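Long-range contact in rhamnosidase B (Bacillus sp., PDB 2OKX), which hydrolyses terminal alpha-L-rhamnose residues from rhamnosides, as a family 78 glycoside hydrolase: residues A216-Q228 with P386-S400. Numbering follows the deposited sequence.
Sequences APKYAAALDLRNQ and PFEPSLYTEENVFGS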
# COMPACT_ATOMS: atom_id res chain seq x y z
N ALA A 216 5.78 -21.37 -19.02
CA ALA A 216 6.37 -21.10 -17.72
C ALA A 216 7.46 -22.14 -17.50
O ALA A 216 7.53 -23.13 -18.24
CB ALA A 216 5.32 -21.23 -16.63
N PRO A 217 8.33 -21.94 -16.50
CA PRO A 217 9.40 -22.91 -16.25
C PRO A 217 8.80 -24.24 -15.79
O PRO A 217 7.73 -24.26 -15.19
CB PRO A 217 10.21 -22.25 -15.13
CG PRO A 217 9.93 -20.77 -15.31
CD PRO A 217 8.45 -20.77 -15.61
N LYS A 218 9.50 -25.34 -16.08
CA LYS A 218 9.02 -26.67 -15.68
C LYS A 218 8.70 -26.66 -14.19
O LYS A 218 7.70 -27.23 -13.75
CB LYS A 218 10.09 -27.73 -15.95
CG LYS A 218 10.66 -27.77 -17.37
CD LYS A 218 9.63 -28.23 -18.39
CE LYS A 218 10.30 -28.57 -19.72
NZ LYS A 218 11.07 -27.43 -20.30
N TYR A 219 9.56 -26.00 -13.41
CA TYR A 219 9.40 -25.91 -11.97
C TYR A 219 9.45 -24.45 -11.52
O TYR A 219 10.37 -23.72 -11.87
CB TYR A 219 10.53 -26.70 -11.28
CG TYR A 219 10.56 -26.60 -9.77
CD1 TYR A 219 9.61 -27.24 -8.99
CD2 TYR A 219 11.53 -25.82 -9.13
CE1 TYR A 219 9.60 -27.11 -7.60
CE2 TYR A 219 11.53 -25.68 -7.75
CZ TYR A 219 10.57 -26.32 -6.99
OH TYR A 219 10.55 -26.17 -5.63
N ALA A 220 8.44 -24.01 -10.77
CA ALA A 220 8.39 -22.64 -10.25
C ALA A 220 7.69 -22.70 -8.90
O ALA A 220 6.55 -23.15 -8.80
CB ALA A 220 7.62 -21.73 -11.21
N ALA A 221 8.37 -22.24 -7.86
CA ALA A 221 7.80 -22.29 -6.53
C ALA A 221 7.95 -20.99 -5.75
O ALA A 221 8.93 -20.26 -5.92
CB ALA A 221 8.42 -23.45 -5.74
N ALA A 222 6.97 -20.73 -4.90
CA ALA A 222 6.98 -19.55 -4.05
C ALA A 222 7.17 -20.07 -2.62
O ALA A 222 6.40 -20.91 -2.14
CB ALA A 222 5.65 -18.80 -4.18
N LEU A 223 8.21 -19.57 -1.96
CA LEU A 223 8.53 -19.99 -0.60
C LEU A 223 8.47 -18.86 0.40
O LEU A 223 8.96 -17.77 0.14
CB LEU A 223 9.95 -20.59 -0.56
CG LEU A 223 10.66 -21.05 -1.83
CD1 LEU A 223 12.05 -21.55 -1.46
CD2 LEU A 223 9.87 -22.14 -2.53
N ASP A 224 7.87 -19.13 1.56
CA ASP A 224 7.82 -18.12 2.61
C ASP A 224 8.96 -18.48 3.56
O ASP A 224 8.77 -19.14 4.58
CB ASP A 224 6.48 -18.17 3.34
CG ASP A 224 6.29 -17.00 4.29
OD1 ASP A 224 5.13 -16.69 4.62
OD2 ASP A 224 7.30 -16.40 4.70
N LEU A 225 10.16 -18.04 3.18
CA LEU A 225 11.36 -18.31 3.96
C LEU A 225 11.34 -17.64 5.33
O LEU A 225 11.92 -18.16 6.28
CB LEU A 225 12.60 -17.86 3.18
CG LEU A 225 12.87 -18.63 1.88
CD1 LEU A 225 14.06 -18.03 1.15
CD2 LEU A 225 13.13 -20.10 2.21
N ARG A 226 10.67 -16.50 5.43
CA ARG A 226 10.58 -15.78 6.70
C ARG A 226 9.91 -16.64 7.77
O ARG A 226 10.46 -16.83 8.86
CB ARG A 226 9.80 -14.47 6.51
CG ARG A 226 9.48 -13.71 7.80
CD ARG A 226 8.50 -12.57 7.50
NE ARG A 226 7.93 -11.97 8.70
CZ ARG A 226 8.52 -11.03 9.44
NH1 ARG A 226 7.90 -10.55 10.51
NH2 ARG A 226 9.72 -10.58 9.10
N ASN A 227 8.73 -17.16 7.46
CA ASN A 227 8.00 -17.98 8.42
C ASN A 227 8.61 -19.38 8.56
O ASN A 227 8.42 -20.04 9.58
CB ASN A 227 6.52 -18.08 8.03
CG ASN A 227 5.78 -16.75 8.16
OD1 ASN A 227 6.29 -15.78 8.74
ND2 ASN A 227 4.56 -16.70 7.64
N GLN A 228 9.34 -19.83 7.55
CA GLN A 228 9.97 -21.15 7.60
C GLN A 228 11.23 -21.15 8.48
O GLN A 228 11.45 -22.07 9.26
CB GLN A 228 10.34 -21.62 6.18
CG GLN A 228 11.36 -22.76 6.11
CD GLN A 228 10.85 -24.08 6.67
OE1 GLN A 228 11.62 -25.04 6.82
NE2 GLN A 228 9.56 -24.14 6.96
N PRO A 386 12.66 -30.13 7.39
CA PRO A 386 11.70 -30.22 6.28
C PRO A 386 11.05 -28.85 6.11
O PRO A 386 11.03 -28.05 7.04
CB PRO A 386 10.72 -31.28 6.77
CG PRO A 386 10.70 -31.04 8.25
CD PRO A 386 12.17 -30.86 8.57
N PHE A 387 10.54 -28.59 4.91
CA PHE A 387 9.89 -27.31 4.62
C PHE A 387 8.41 -27.39 4.97
O PHE A 387 7.71 -28.26 4.45
CB PHE A 387 10.05 -26.99 3.13
CG PHE A 387 10.09 -25.52 2.83
CD1 PHE A 387 11.30 -24.91 2.48
CD2 PHE A 387 8.95 -24.74 2.92
CE1 PHE A 387 11.36 -23.54 2.23
CE2 PHE A 387 8.99 -23.36 2.67
CZ PHE A 387 10.20 -22.76 2.33
N GLU A 388 7.93 -26.51 5.84
CA GLU A 388 6.52 -26.54 6.22
C GLU A 388 5.66 -26.38 4.97
O GLU A 388 5.73 -25.37 4.27
CB GLU A 388 6.20 -25.42 7.22
CG GLU A 388 4.79 -25.52 7.79
CD GLU A 388 4.45 -24.43 8.80
OE1 GLU A 388 3.31 -24.43 9.31
OE2 GLU A 388 5.32 -23.57 9.08
N PRO A 389 4.82 -27.39 4.67
CA PRO A 389 3.93 -27.42 3.51
C PRO A 389 3.11 -26.16 3.23
O PRO A 389 3.03 -25.72 2.09
CB PRO A 389 3.04 -28.62 3.80
CG PRO A 389 3.97 -29.55 4.51
CD PRO A 389 4.67 -28.62 5.47
N SER A 390 2.51 -25.58 4.26
CA SER A 390 1.69 -24.38 4.09
C SER A 390 2.48 -23.15 3.65
O SER A 390 1.89 -22.15 3.23
CB SER A 390 0.92 -24.08 5.38
OG SER A 390 1.81 -23.79 6.45
N LEU A 391 3.80 -23.22 3.73
CA LEU A 391 4.66 -22.10 3.35
C LEU A 391 5.29 -22.35 1.99
O LEU A 391 6.20 -21.64 1.58
CB LEU A 391 5.77 -21.91 4.39
CG LEU A 391 5.36 -21.80 5.86
CD1 LEU A 391 6.60 -21.61 6.73
CD2 LEU A 391 4.39 -20.65 6.04
N TYR A 392 4.79 -23.36 1.28
CA TYR A 392 5.35 -23.74 -0.01
C TYR A 392 4.30 -24.06 -1.06
O TYR A 392 3.28 -24.69 -0.76
CB TYR A 392 6.23 -24.98 0.19
CG TYR A 392 6.80 -25.57 -1.07
CD1 TYR A 392 8.03 -25.14 -1.57
CD2 TYR A 392 6.12 -26.57 -1.76
CE1 TYR A 392 8.56 -25.69 -2.73
CE2 TYR A 392 6.65 -27.13 -2.92
CZ TYR A 392 7.87 -26.69 -3.40
OH TYR A 392 8.41 -27.24 -4.53
N THR A 393 4.54 -23.62 -2.29
CA THR A 393 3.62 -23.91 -3.39
C THR A 393 4.30 -23.87 -4.76
O THR A 393 5.17 -23.04 -5.01
CB THR A 393 2.41 -22.94 -3.43
OG1 THR A 393 1.48 -23.39 -4.42
CG2 THR A 393 2.86 -21.52 -3.77
N GLU A 394 3.91 -24.80 -5.63
CA GLU A 394 4.45 -24.87 -6.98
C GLU A 394 3.48 -24.22 -7.97
O GLU A 394 3.68 -24.28 -9.18
CB GLU A 394 4.73 -26.33 -7.35
CG GLU A 394 6.05 -26.84 -6.77
CD GLU A 394 6.21 -28.35 -6.82
OE1 GLU A 394 5.73 -28.97 -7.79
OE2 GLU A 394 6.82 -28.91 -5.89
N GLU A 395 2.42 -23.62 -7.44
CA GLU A 395 1.44 -22.92 -8.26
C GLU A 395 1.87 -21.46 -8.09
O GLU A 395 1.31 -20.73 -7.27
CB GLU A 395 0.04 -23.17 -7.71
CG GLU A 395 -0.29 -24.67 -7.66
CD GLU A 395 -1.66 -24.96 -7.10
OE1 GLU A 395 -1.86 -24.82 -5.87
OE2 GLU A 395 -2.56 -25.32 -7.90
N ASN A 396 2.87 -21.07 -8.87
CA ASN A 396 3.48 -19.75 -8.78
C ASN A 396 3.30 -18.87 -10.01
O ASN A 396 4.11 -18.89 -10.95
CB ASN A 396 4.97 -19.96 -8.48
CG ASN A 396 5.74 -18.67 -8.36
OD1 ASN A 396 5.16 -17.58 -8.27
ND2 ASN A 396 7.06 -18.78 -8.34
N VAL A 397 2.24 -18.06 -9.99
CA VAL A 397 1.94 -17.17 -11.10
C VAL A 397 3.03 -16.13 -11.34
O VAL A 397 3.39 -15.87 -12.48
CB VAL A 397 0.59 -16.47 -10.90
CG1 VAL A 397 0.32 -15.50 -12.06
CG2 VAL A 397 -0.52 -17.51 -10.81
N PHE A 398 3.54 -15.52 -10.27
CA PHE A 398 4.57 -14.50 -10.41
C PHE A 398 5.83 -15.05 -11.09
O PHE A 398 6.28 -14.51 -12.10
CB PHE A 398 4.93 -13.92 -9.04
CG PHE A 398 5.91 -12.78 -9.10
CD1 PHE A 398 5.50 -11.51 -9.49
CD2 PHE A 398 7.25 -12.97 -8.76
CE1 PHE A 398 6.41 -10.45 -9.55
CE2 PHE A 398 8.17 -11.92 -8.81
CZ PHE A 398 7.75 -10.65 -9.21
N GLY A 399 6.38 -16.12 -10.54
CA GLY A 399 7.58 -16.70 -11.12
C GLY A 399 7.39 -17.14 -12.55
O GLY A 399 8.30 -17.04 -13.37
N SER A 400 6.19 -17.62 -12.85
CA SER A 400 5.85 -18.09 -14.19
C SER A 400 5.73 -16.93 -15.18
O SER A 400 5.75 -17.14 -16.40
CB SER A 400 4.53 -18.87 -14.16
OG SER A 400 4.63 -20.02 -13.34
O HOH W 1 5.77 -25.40 -10.61
O HOH W 2 4.38 -19.80 -0.51
O HOH W 3 7.08 -22.47 10.55
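Tyr219 OH donates to Tyr392 OH at 2.6 Å, and Tyr392 OH in turn donates to Glu394 OE2 at 2.7 Å, so that two phenols and a carboxylate form a short chain beside an antiparallel strand pair. Strand 392-393 is an edge strand of a five-stranded antiparallel sheet and lies against strand 219-223, whose other neighbour is strand 314-320; strand 219-223 lies in what is probably the alpha-L-rhamnosidase D2 domain. Ala222 and Thr393 make the hydrogen-bonded pair: Ala222 N reaches Thr393 O at 2.9 Å, and a longer bond runs back from Thr393 N to Ala222 O. Asp224 N continues the pairing to Leu391 O. The tyrosine side chains approach from opposite directions, each ring receiving the other's hydroxyl at its edge, in plane. With CG anti to the backbone N (chi1 175°), the Tyr392 ring lies alongside Leu223, and Leu223 CD2 touches Tyr392 CD1 at 3.6 Å. A phenylalanine in place of Tyr392 would probably leave the Tyr219 hydroxyl without its acceptor and Glu394 OE2 without this donor. Both segments then enter helices through N-caps: Asp224 OD2 accepts from Asn227 N while OD1 pairs with Arg20, and Asn396 OD1 accepts from Gly399 N, its ND2 being bound to His315. Water 1 bridges Ala220 N and Glu394 O. Near the second helix, Ala216 CB packs on Ser400 CB. At the other end, Leu391 CD1 tucks under the first turn of helix 225-229, against the backbone of Asn227 and Gln228. Bent at chi2 (67°), Gln228 lays its amide nearly parallel to the Phe387 ring and sets CG over the centre of that face, a CH-pi contact 4.0 Å from the centroid, while Leu225 CD2 meets the ring edge at Phe387 CE1, 3.9 Å away.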